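Local coordinates for putative exported protein (Bordetella parapertussis, PDB 3OCJ) that is of unknown function but has the fold of an S-adenosylmethionine-dependent methyltransferase and holds a palmitic acid among its helices, at residues 66-71 with 127-132; 90-95 with 100-105; 53-58 with 71-76. All coordinates share one frame; numbering follows the deposited sequence.

Contact 1 (66-71 with 127-132); sequences LNAEWT and CGWMSE. With PLM (palmitic acid), chain D.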
loop_
_atom_site.group_PDB
_atom_site.type_symbol
_atom_site.label_atom_id
_atom_site.label_comp_id
_atom_site.label_asym_id
_atom_site.label_seq_id
_atom_site.Cartn_x
_atom_site.Cartn_y
_atom_site.Cartn_z
ATOM N N LEU A 66 -5.705 -1.336 4.558
ATOM C CA LEU A 66 -4.550 -1.676 5.369
ATOM C C LEU A 66 -4.108 -0.491 6.203
ATOM O O LEU A 66 -4.143 0.653 5.739
ATOM C CB LEU A 66 -3.385 -2.128 4.488
ATOM C CG LEU A 66 -3.601 -3.401 3.677
ATOM C CD1 LEU A 66 -2.393 -3.672 2.784
ATOM C CD2 LEU A 66 -3.887 -4.596 4.574
ATOM N N ASN A 67 -3.682 -0.763 7.429
ATOM C CA ASN A 67 -3.022 0.253 8.234
ATOM C C ASN A 67 -1.522 -0.012 8.252
ATOM O O ASN A 67 -1.018 -0.892 7.534
ATOM C CB ASN A 67 -3.571 0.277 9.660
ATOM C CG ASN A 67 -3.294 -1.004 10.410
ATOM O OD1 ASN A 67 -2.909 -2.009 9.818
ATOM N ND2 ASN A 67 -3.511 -0.982 11.714
ATOM N N ALA A 68 -0.812 0.716 9.103
ATOM C CA ALA A 68 0.643 0.600 9.137
ATOM C C ALA A 68 1.063 -0.809 9.541
ATOM O O ALA A 68 1.932 -1.415 8.905
ATOM C CB ALA A 68 1.241 1.622 10.090
ATOM N N GLU A 69 0.447 -1.324 10.602
ATOM C CA GLU A 69 0.807 -2.647 11.094
ATOM C C GLU A 69 0.617 -3.703 10.021
ATOM O O GLU A 69 1.525 -4.488 9.741
ATOM C CB GLU A 69 -0.001 -3.035 12.330
ATOM C CG GLU A 69 0.238 -4.490 12.718
ATOM C CD GLU A 69 -0.324 -4.866 14.075
ATOM O OE1 GLU A 69 -1.084 -4.067 14.664
ATOM O OE2 GLU A 69 0.007 -5.976 14.543
ATOM N N TRP A 70 -0.567 -3.737 9.417
ATOM C CA TRP A 70 -0.861 -4.801 8.467
ATOM C C TRP A 70 -0.164 -4.652 7.117
ATOM O O TRP A 70 0.172 -5.653 6.473
ATOM C CB TRP A 70 -2.372 -5.037 8.355
ATOM C CG TRP A 70 -2.872 -5.625 9.615
ATOM C CD1 TRP A 70 -3.696 -5.040 10.525
ATOM C CD2 TRP A 70 -2.501 -6.894 10.164
ATOM N NE1 TRP A 70 -3.888 -5.877 11.600
ATOM C CE2 TRP A 70 -3.164 -7.024 11.400
ATOM C CE3 TRP A 70 -1.685 -7.940 9.720
ATOM C CZ2 TRP A 70 -3.043 -8.160 12.201
ATOM C CZ3 TRP A 70 -1.560 -9.069 10.521
ATOM C CH2 TRP A 70 -2.234 -9.168 11.745
ATOM N N THR A 71 0.086 -3.419 6.688
ATOM C CA THR A 71 0.936 -3.222 5.525
ATOM C C THR A 71 2.318 -3.826 5.777
ATOM O O THR A 71 2.842 -4.584 4.950
ATOM C CB THR A 71 1.101 -1.733 5.168
ATOM O OG1 THR A 71 -0.178 -1.174 4.867
ATOM C CG2 THR A 71 1.991 -1.586 3.945
ATOM N N CYS A 127 4.164 7.417 6.521
ATOM C CA CYS A 127 5.330 6.589 6.796
ATOM C C CYS A 127 5.025 5.182 7.287
ATOM O O CYS A 127 5.844 4.276 7.115
ATOM C CB CYS A 127 6.299 7.284 7.759
ATOM S SG CYS A 127 5.650 7.569 9.412
ATOM N N GLY A 128 3.852 4.991 7.886
ATOM C CA GLY A 128 3.553 3.720 8.525
ATOM C C GLY A 128 4.682 3.352 9.474
ATOM O O GLY A 128 5.190 4.204 10.208
ATOM N N TRP A 129 5.093 2.088 9.456
ATOM C CA TRP A 129 6.190 1.633 10.313
ATOM C C TRP A 129 7.565 1.870 9.683
ATOM O O TRP A 129 8.580 1.476 10.254
ATOM C CB TRP A 129 6.036 0.147 10.658
ATOM C CG TRP A 129 4.948 -0.135 11.652
ATOM C CD1 TRP A 129 4.048 0.754 12.156
ATOM C CD2 TRP A 129 4.648 -1.398 12.259
ATOM N NE1 TRP A 129 3.205 0.125 13.048
ATOM C CE2 TRP A 129 3.555 -1.198 13.125
ATOM C CE3 TRP A 129 5.207 -2.676 12.160
ATOM C CZ2 TRP A 129 3.005 -2.228 13.888
ATOM C CZ3 TRP A 129 4.657 -3.701 12.920
ATOM C CH2 TRP A 129 3.569 -3.467 13.772
HETATM N N MSE A 130 7.587 2.494 8.505
HETATM C CA MSE A 130 8.841 2.850 7.818
HETATM C C MSE A 130 9.659 1.641 7.364
HETATM O O MSE A 130 10.894 1.681 7.338
HETATM C CB MSE A 130 9.682 3.794 8.689
HETATM C CG MSE A 130 9.025 5.154 8.864
HETATM SE SE MSE A 130 9.973 6.373 10.037
HETATM C CE MSE A 130 11.674 6.124 9.332
ATOM N N SER A 131 8.954 0.581 6.976
ATOM C CA SER A 131 9.566 -0.695 6.612
ATOM C C SER A 131 10.617 -0.547 5.518
ATOM O O SER A 131 11.693 -1.149 5.576
ATOM C CB SER A 131 8.485 -1.676 6.150
ATOM O OG SER A 131 7.312 -1.564 6.945
ATOM N N GLU A 132 10.297 0.250 4.510
ATOM C CA GLU A 132 11.187 0.396 3.369
ATOM C C GLU A 132 12.453 1.173 3.752
ATOM O O GLU A 132 13.552 0.776 3.396
ATOM C CB GLU A 132 10.460 1.014 2.161
ATOM C CG GLU A 132 10.116 2.494 2.265
ATOM C CD GLU A 132 8.926 2.791 3.169
ATOM O OE1 GLU A 132 8.463 1.879 3.887
ATOM O OE2 GLU A 132 8.452 3.951 3.159
HETATM C C1 PLM D . -2.533 -0.529 0.734
HETATM O O1 PLM D . -1.296 -0.523 0.565
HETATM O O2 PLM D . -3.005 0.141 1.677
HETATM C C2 PLM D . -3.469 -1.326 -0.158
HETATM C C3 PLM D . -2.745 -2.296 -1.093
HETATM C C4 PLM D . -3.791 -3.220 -1.718
HETATM C C5 PLM D . -3.248 -4.087 -2.845
HETATM C C6 PLM D . -2.227 -5.109 -2.353
HETATM C C7 PLM D . -2.605 -5.738 -1.018
HETATM C C8 PLM D . -3.851 -6.614 -1.085
HETATM C C9 PLM D . -4.079 -7.205 0.302
HETATM C CA PLM D . -4.985 -8.427 0.290
HETATM C CB PLM D . -4.704 -9.275 1.526
HETATM C CC PLM D . -5.836 -10.243 1.828
HETATM C CD PLM D . -5.532 -11.033 3.093
HETATM C CE PLM D . -6.747 -11.871 3.479
HETATM C CF PLM D . -6.691 -12.302 4.936
HETATM C CG PLM D . -5.473 -13.157 5.246
HETATM O O HOH W 1 3.856 0.207 7.709
#

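Contact 2 (90-95 with 100-105); sequences VFYERL and ATRERH. With PLM (palmitic acid), chain D.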
loop_
_atom_site.group_PDB
_atom_site.type_symbol
_atom_site.label_atom_id
_atom_site.label_comp_id
_atom_site.label_asym_id
_atom_site.label_seq_id
_atom_site.Cartn_x
_atom_site.Cartn_y
_atom_site.Cartn_z
ATOM N N VAL A 90 -2.709 -18.990 1.869
ATOM C CA VAL A 90 -3.015 -18.776 0.456
ATOM C C VAL A 90 -3.276 -17.296 0.185
ATOM O O VAL A 90 -2.784 -16.730 -0.798
ATOM C CB VAL A 90 -4.218 -19.612 -0.007
ATOM C CG1 VAL A 90 -4.581 -19.259 -1.446
ATOM C CG2 VAL A 90 -3.898 -21.097 0.107
ATOM N N PHE A 91 -4.037 -16.652 1.064
ATOM C CA PHE A 91 -4.286 -15.218 0.923
ATOM C C PHE A 91 -2.990 -14.401 0.989
ATOM O O PHE A 91 -2.785 -13.469 0.202
ATOM C CB PHE A 91 -5.263 -14.722 1.994
ATOM C CG PHE A 91 -6.626 -15.374 1.939
ATOM C CD1 PHE A 91 -7.143 -15.840 0.743
ATOM C CD2 PHE A 91 -7.402 -15.480 3.089
ATOM C CE1 PHE A 91 -8.402 -16.424 0.692
ATOM C CE2 PHE A 91 -8.659 -16.063 3.050
ATOM C CZ PHE A 91 -9.159 -16.534 1.849
ATOM N N TYR A 92 -2.112 -14.748 1.925
ATOM C CA TYR A 92 -0.833 -14.056 2.090
ATOM C C TYR A 92 0.146 -14.302 0.942
ATOM O O TYR A 92 1.034 -13.491 0.707
ATOM C CB TYR A 92 -0.124 -14.522 3.363
ATOM C CG TYR A 92 -0.387 -13.745 4.639
ATOM C CD1 TYR A 92 -1.584 -13.876 5.328
ATOM C CD2 TYR A 92 0.606 -12.943 5.197
ATOM C CE1 TYR A 92 -1.801 -13.193 6.516
ATOM C CE2 TYR A 92 0.395 -12.257 6.377
ATOM C CZ TYR A 92 -0.808 -12.389 7.032
ATOM O OH TYR A 92 -1.019 -11.711 8.221
ATOM N N GLU A 93 0.026 -15.445 0.261
ATOM C CA GLU A 93 1.088 -15.880 -0.648
ATOM C C GLU A 93 0.705 -16.038 -2.108
ATOM O O GLU A 93 1.590 -16.121 -2.970
ATOM C CB GLU A 93 1.730 -17.179 -0.136
ATOM C CG GLU A 93 2.479 -16.976 1.165
ATOM C CD GLU A 93 3.094 -18.241 1.720
ATOM O OE1 GLU A 93 3.048 -19.302 1.045
ATOM O OE2 GLU A 93 3.658 -18.150 2.833
ATOM N N ARG A 94 -0.581 -16.089 -2.410
ATOM C CA ARG A 94 -0.993 -16.398 -3.777
ATOM C C ARG A 94 -1.831 -15.329 -4.481
ATOM O O ARG A 94 -1.898 -15.308 -5.708
ATOM C CB ARG A 94 -1.692 -17.751 -3.831
ATOM C CG ARG A 94 -0.796 -18.885 -3.365
ATOM C CD ARG A 94 -1.518 -20.213 -3.374
ATOM N NE ARG A 94 -1.928 -20.609 -4.716
ATOM C CZ ARG A 94 -2.688 -21.669 -4.975
ATOM N NH1 ARG A 94 -3.121 -22.434 -3.981
ATOM N NH2 ARG A 94 -3.018 -21.962 -6.225
ATOM N N LEU A 95 -2.475 -14.438 -3.735
ATOM C CA LEU A 95 -3.313 -13.440 -4.390
ATOM C C LEU A 95 -2.450 -12.550 -5.277
ATOM O O LEU A 95 -1.432 -12.034 -4.831
ATOM C CB LEU A 95 -4.076 -12.608 -3.363
ATOM C CG LEU A 95 -4.992 -13.417 -2.441
ATOM C CD1 LEU A 95 -5.686 -12.470 -1.468
ATOM C CD2 LEU A 95 -6.016 -14.216 -3.237
ATOM N N ALA A 100 2.023 -8.606 -6.118
ATOM C CA ALA A 100 2.395 -7.336 -6.737
ATOM C C ALA A 100 2.898 -6.304 -5.717
ATOM O O ALA A 100 3.872 -5.607 -5.974
ATOM C CB ALA A 100 1.239 -6.782 -7.535
ATOM N N THR A 101 2.240 -6.187 -4.563
ATOM C CA THR A 101 2.730 -5.210 -3.597
ATOM C C THR A 101 4.081 -5.610 -3.014
ATOM O O THR A 101 4.867 -4.741 -2.657
ATOM C CB THR A 101 1.693 -4.850 -2.498
ATOM O OG1 THR A 101 2.097 -3.634 -1.862
ATOM C CG2 THR A 101 1.579 -5.953 -1.448
ATOM N N ARG A 102 4.373 -6.913 -2.908
ATOM C CA ARG A 102 5.716 -7.315 -2.469
ATOM C C ARG A 102 6.769 -7.007 -3.523
ATOM O O ARG A 102 7.895 -6.614 -3.199
ATOM C CB ARG A 102 5.793 -8.793 -2.064
ATOM C CG ARG A 102 4.935 -9.097 -0.882
ATOM C CD ARG A 102 5.433 -10.283 -0.066
ATOM N NE ARG A 102 4.440 -10.537 0.955
ATOM C CZ ARG A 102 3.497 -11.461 0.856
ATOM N NH1 ARG A 102 3.463 -12.269 -0.201
ATOM N NH2 ARG A 102 2.607 -11.591 1.827
ATOM N N GLU A 103 6.415 -7.190 -4.796
ATOM C CA GLU A 103 7.318 -6.798 -5.875
ATOM C C GLU A 103 7.542 -5.294 -5.832
ATOM O O GLU A 103 8.672 -4.825 -5.952
ATOM C CB GLU A 103 6.746 -7.191 -7.232
ATOM C CG GLU A 103 6.714 -8.679 -7.522
ATOM C CD GLU A 103 6.065 -8.947 -8.855
ATOM O OE1 GLU A 103 6.683 -8.583 -9.873
ATOM O OE2 GLU A 103 4.948 -9.490 -8.874
ATOM N N ARG A 104 6.457 -4.543 -5.662
ATOM C CA ARG A 104 6.524 -3.091 -5.559
ATOM C C ARG A 104 7.447 -2.668 -4.418
ATOM O O ARG A 104 8.274 -1.789 -4.590
ATOM C CB ARG A 104 5.121 -2.528 -5.363
ATOM C CG ARG A 104 5.085 -1.024 -5.077
ATOM C CD ARG A 104 3.859 -0.618 -4.212
ATOM N NE ARG A 104 3.816 -1.389 -2.961
ATOM C CZ ARG A 104 4.565 -1.134 -1.892
ATOM N NH1 ARG A 104 5.415 -0.116 -1.877
ATOM N NH2 ARG A 104 4.468 -1.923 -0.820
ATOM N N HIS A 105 7.291 -3.290 -3.250
ATOM C CA HIS A 105 8.186 -3.035 -2.125
ATOM C C HIS A 105 9.657 -3.202 -2.510
ATOM O O HIS A 105 10.515 -2.407 -2.107
ATOM C CB HIS A 105 7.825 -3.981 -0.978
ATOM C CG HIS A 105 8.620 -3.769 0.268
ATOM N ND1 HIS A 105 8.460 -2.662 1.075
ATOM C CD2 HIS A 105 9.549 -4.547 0.869
ATOM C CE1 HIS A 105 9.277 -2.759 2.110
ATOM N NE2 HIS A 105 9.947 -3.894 2.010
HETATM C C1 PLM D . -2.533 -0.529 0.734
HETATM O O1 PLM D . -1.296 -0.523 0.565
HETATM O O2 PLM D . -3.005 0.141 1.677
HETATM C C2 PLM D . -3.469 -1.326 -0.158
HETATM C C3 PLM D . -2.745 -2.296 -1.093
HETATM C C4 PLM D . -3.791 -3.220 -1.718
HETATM C C5 PLM D . -3.248 -4.087 -2.845
HETATM C C6 PLM D . -2.227 -5.109 -2.353
HETATM C C7 PLM D . -2.605 -5.738 -1.018
HETATM C C8 PLM D . -3.851 -6.614 -1.085
HETATM C C9 PLM D . -4.079 -7.205 0.302
HETATM C CA PLM D . -4.985 -8.427 0.290
HETATM C CB PLM D . -4.704 -9.275 1.526
HETATM C CC PLM D . -5.836 -10.243 1.828
HETATM C CD PLM D . -5.532 -11.033 3.093
HETATM C CE PLM D . -6.747 -11.871 3.479
HETATM C CF PLM D . -6.691 -12.302 4.936
HETATM C CG PLM D . -5.473 -13.157 5.246
#

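Contact 3 (53-58 with 71-76); sequences ESELGR and THRLVT. With PLM (palmitic acid), chain D.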
loop_
_atom_site.group_PDB
_atom_site.type_symbol
_atom_site.label_atom_id
_atom_site.label_comp_id
_atom_site.label_asym_id
_atom_site.label_seq_id
_atom_site.Cartn_x
_atom_site.Cartn_y
_atom_site.Cartn_z
ATOM N N GLU A 53 -11.327 -16.014 10.663
ATOM C CA GLU A 53 -10.449 -16.711 11.596
ATOM C C GLU A 53 -9.049 -16.112 11.619
ATOM O O GLU A 53 -8.244 -16.452 12.487
ATOM C CB GLU A 53 -10.368 -18.199 11.257
ATOM C CG GLU A 53 -11.627 -18.963 11.596
ATOM C CD GLU A 53 -11.972 -18.870 13.068
ATOM O OE1 GLU A 53 -11.088 -19.154 13.903
ATOM O OE2 GLU A 53 -13.124 -18.511 13.389
ATOM N N SER A 54 -8.775 -15.213 10.676
ATOM C CA SER A 54 -7.458 -14.615 10.512
ATOM C C SER A 54 -7.404 -13.225 11.130
ATOM O O SER A 54 -8.337 -12.443 10.973
ATOM C CB SER A 54 -7.130 -14.522 9.016
ATOM O OG SER A 54 -6.076 -13.612 8.747
ATOM N N GLU A 55 -6.309 -12.897 11.808
ATOM C CA GLU A 55 -6.168 -11.540 12.336
ATOM C C GLU A 55 -6.229 -10.501 11.210
ATOM O O GLU A 55 -6.945 -9.505 11.310
ATOM C CB GLU A 55 -4.868 -11.370 13.122
ATOM C CG GLU A 55 -4.796 -12.162 14.405
ATOM C CD GLU A 55 -3.525 -11.873 15.185
ATOM O OE1 GLU A 55 -2.461 -11.711 14.552
ATOM O OE2 GLU A 55 -3.591 -11.817 16.430
ATOM N N LEU A 56 -5.473 -10.722 10.134
ATOM C CA LEU A 56 -5.498 -9.803 9.003
ATOM C C LEU A 56 -6.875 -9.800 8.334
ATOM O O LEU A 56 -7.404 -8.750 7.964
ATOM C CB LEU A 56 -4.410 -10.170 7.988
ATOM C CG LEU A 56 -4.427 -9.339 6.709
ATOM C CD1 LEU A 56 -4.432 -7.848 7.024
ATOM C CD2 LEU A 56 -3.240 -9.703 5.826
ATOM N N GLY A 57 -7.451 -10.987 8.191
ATOM C CA GLY A 57 -8.762 -11.132 7.594
ATOM C C GLY A 57 -9.822 -10.341 8.335
ATOM O O GLY A 57 -10.647 -9.681 7.708
ATOM N N ARG A 58 -9.805 -10.426 9.667
ATOM C CA ARG A 58 -10.750 -9.674 10.484
ATOM C C ARG A 58 -10.543 -8.178 10.321
ATOM O O ARG A 58 -11.514 -7.418 10.217
ATOM C CB ARG A 58 -10.632 -10.062 11.957
ATOM C CG ARG A 58 -11.125 -11.456 12.254
ATOM C CD ARG A 58 -11.209 -11.711 13.751
ATOM N NE ARG A 58 -9.900 -11.829 14.390
ATOM C CZ ARG A 58 -9.215 -12.966 14.488
ATOM N NH1 ARG A 58 -9.691 -14.080 13.952
ATOM N NH2 ARG A 58 -8.041 -12.981 15.110
ATOM N N THR A 71 0.086 -3.419 6.688
ATOM C CA THR A 71 0.936 -3.222 5.525
ATOM C C THR A 71 2.318 -3.826 5.777
ATOM O O THR A 71 2.842 -4.584 4.950
ATOM C CB THR A 71 1.101 -1.733 5.168
ATOM O OG1 THR A 71 -0.178 -1.174 4.867
ATOM C CG2 THR A 71 1.991 -1.586 3.945
ATOM N N HIS A 72 2.902 -3.506 6.926
ATOM C CA HIS A 72 4.218 -4.037 7.245
ATOM C C HIS A 72 4.202 -5.561 7.278
ATOM O O HIS A 72 5.020 -6.218 6.634
ATOM C CB HIS A 72 4.719 -3.510 8.583
ATOM C CG HIS A 72 5.996 -4.148 9.029
ATOM N ND1 HIS A 72 7.229 -3.769 8.538
ATOM C CD2 HIS A 72 6.231 -5.158 9.898
ATOM C CE1 HIS A 72 8.168 -4.514 9.094
ATOM N NE2 HIS A 72 7.591 -5.364 9.923
ATOM N N ARG A 73 3.276 -6.119 8.052
ATOM C CA ARG A 73 3.266 -7.559 8.274
ATOM C C ARG A 73 2.976 -8.303 6.972
ATOM O O ARG A 73 3.556 -9.351 6.693
ATOM C CB ARG A 73 2.276 -7.929 9.389
ATOM C CG ARG A 73 2.663 -7.361 10.749
ATOM C CD ARG A 73 1.624 -7.658 11.835
ATOM N NE ARG A 73 1.566 -9.078 12.161
ATOM C CZ ARG A 73 0.984 -9.568 13.248
ATOM N NH1 ARG A 73 0.405 -8.748 14.115
ATOM N NH2 ARG A 73 0.976 -10.876 13.468
ATOM N N LEU A 74 2.092 -7.743 6.159
ATOM C CA LEU A 74 1.774 -8.347 4.882
ATOM C C LEU A 74 2.941 -8.229 3.902
ATOM O O LEU A 74 3.362 -9.220 3.293
ATOM C CB LEU A 74 0.514 -7.712 4.293
ATOM C CG LEU A 74 -0.034 -8.344 3.014
ATOM C CD1 LEU A 74 -0.422 -9.793 3.238
ATOM C CD2 LEU A 74 -1.214 -7.535 2.513
ATOM N N VAL A 75 3.476 -7.021 3.766
ATOM C CA VAL A 75 4.501 -6.778 2.763
ATOM C C VAL A 75 5.825 -7.489 3.057
ATOM O O VAL A 75 6.485 -7.972 2.144
ATOM C CB VAL A 75 4.738 -5.269 2.538
ATOM C CG1 VAL A 75 5.904 -5.067 1.604
ATOM C CG2 VAL A 75 3.492 -4.619 1.962
ATOM N N THR A 76 6.203 -7.571 4.330
ATOM C CA THR A 76 7.474 -8.178 4.702
ATOM C C THR A 76 7.387 -9.686 4.976
ATOM O O THR A 76 8.398 -10.335 5.253
ATOM C CB THR A 76 8.117 -7.479 5.914
ATOM O OG1 THR A 76 7.319 -7.695 7.082
ATOM C CG2 THR A 76 8.235 -5.982 5.661
HETATM C C1 PLM D . -2.533 -0.529 0.734
HETATM O O1 PLM D . -1.296 -0.523 0.565
HETATM O O2 PLM D . -3.005 0.141 1.677
HETATM C C2 PLM D . -3.469 -1.326 -0.158
HETATM C C3 PLM D . -2.745 -2.296 -1.093
HETATM C C4 PLM D . -3.791 -3.220 -1.718
HETATM C C5 PLM D . -3.248 -4.087 -2.845
HETATM C C6 PLM D . -2.227 -5.109 -2.353
HETATM C C7 PLM D . -2.605 -5.738 -1.018
HETATM C C8 PLM D . -3.851 -6.614 -1.085
HETATM C C9 PLM D . -4.079 -7.205 0.302
HETATM C CA PLM D . -4.985 -8.427 0.290
HETATM C CB PLM D . -4.704 -9.275 1.526
HETATM C CC PLM D . -5.836 -10.243 1.828
HETATM C CD PLM D . -5.532 -11.033 3.093
HETATM C CE PLM D . -6.747 -11.871 3.479
HETATM C CF PLM D . -6.691 -12.302 4.936
HETATM C CG PLM D . -5.473 -13.157 5.246
HETATM O O HOH W 2 -1.155 -9.490 16.510
HETATM O O HOH W 3 -0.264 -11.877 16.072
#

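Contact 1 (66-71 with 127-132)
Ala68 and Glu69, in the first turn of helix 68-76, rest on Gly128 and Trp129 in the loop that follows strand 121-124 of the Rossmann-like methyltransferase core. In related enzymes this loop carries the glycine-bearing first motif that helps to bind S-adenosylmethionine, and a similar role is probable here. The methyl of Ala68 fits between the turn and the indole, with CB 3.5 Å from Gly128 CA, a tight approach, and 3.6 Å from Trp129 CD1. Glu69 lies over the six-membered ring: its CA is 3.8 Å from the ring centroid of Trp129 and 22° off the normal, a CH-pi contact. With CG anti to the backbone N (chi1 172°), Glu69 sets that atom 3.6 Å from Trp129 CH2 and runs its extended chain alongside the indole; its carboxylate goes on to a salt bridge with Arg73. Water 1 spans the remaining gap, donating to Ala68 O at 2.8 Å and accepting from Trp129 N at the same distance. Within the segments, Asn67 caps the helix through OD1 and Cys127 to Met130 form a type II' turn; from outside, Asp150 of strand 145-150 bonds to Gly128 N. The two segments are thus joined by carbon contacts and one shared water, with no direct polar link, an interface that depends on shape more than on charge.

Contact 2 (90-95 with 100-105)
Arg102 of helix 96-115 reaches back to the main chain of Tyr92, near the C-terminal end of helix 86-94, and hydrogen bonding dominates the contact. The guanidinium holds Tyr92 O end-on with both terminal nitrogens, NH2 at 2.7 Å and NH1 at 2.9 Å. The oxygen lies in the guanidinium plane, although forking makes both bonds bent, with N-H...O angles of 147° and 138°. An extended chain from CG to NE carries the group across, since the two segments are well separated: the closest CA atoms, those of Glu93 and Arg102, are 9.9 Å apart. NH2 has a second acceptor, Leu74 O of helix 68-76, so that one arginine links three helices. A positive group at a carbonyl of the closing helix end would probably be stabilised by the helix dipole.

Contact between flat groups is slighter. The Tyr92 ring and the guanidinium are nearly parallel, their planes 16° apart, but they meet only obliquely, with CD2 of Tyr92 4.1 Å from Arg102 NH2.

Apolar contact is made largely through the palmitic acid. Phe91 CB lies 3.5 Å from CE of the fatty acid, near its methyl end, whereas Thr101 CB touches C6, nearer the carboxylate, at 3.9 Å. The hydroxyl of Thr101 is turned to other use, for OG1 accepts from both NE and NH2 of Arg104, which grips it side-on.

The whole is a pair of consecutive helices meeting at a short joint, where Leu95 takes the N-cap position of the second; the arginine ties the pair together across the joint, and both helices line the site where the palmitic acid is bound, though whether a lipid is the natural ligand is not known.

Contact 3 (53-58 with 71-76)
Leu56 and Leu74 cross at about a right angle, methyl against methyl, with CD2 of Leu56 3.8 Å from CD1 of Leu74. Both side chains set CG anti to the backbone N (chi1 175° in Leu56), which turns the branches toward each other between helix 55-63 and helix 68-76. Their contacts with the palmitic acid adjoin this pair: Leu74 CD2 is 3.6 Å from its C9, and Leu56 CD2 3.8 Å from its CD. The two consecutive helices line part of the site where the alkyl chain lies, outside the methyltransferase sheet, with helices 86-94 and 96-115 contributing other contacts. Near its methyl end the chain also meets Gly57 CA, 3.6 Å from the fatty-acid atom CF.

At the more exposed margin, Glu55 and Arg73 approach with their flat groups almost perpendicular, 84° apart. OE1 of Glu55 stands 3.7 Å from Arg73 NH2, a long salt bridge, and two waters bridge the pair. Water 3 donates to Glu55 OE1 at 2.7 Å and accepts from Arg73 NH2, while water 2 links the same oxygen to NH1. Both waters lie in the guanidinium plane. NH1 of Arg73 has a closer carboxylate partner in Glu69, one turn earlier in its own helix.

Overall arrangement
Helix 68-76 is the common element: its first turn serves contact 1 and its later part contact 3, the two sharing Thr71 with centres about 11 Å apart. Contact 2 is centred about 11 Å from contact 3 and about 15 Å from contact 1. Along the chain the segments of contact 3 both precede those of contact 2, contact 2 falls between the two halves of contact 1, and contacts 1 and 3 interlock. His72 meets Ser131 in a probable hydrogen bond, and Trp70 packs on Tyr92. All three touch the same palmitic acid: the helices before the sheet line much of its site, with Tyr199 bonding to the lipid, and lean on the methyltransferase core through 127-132.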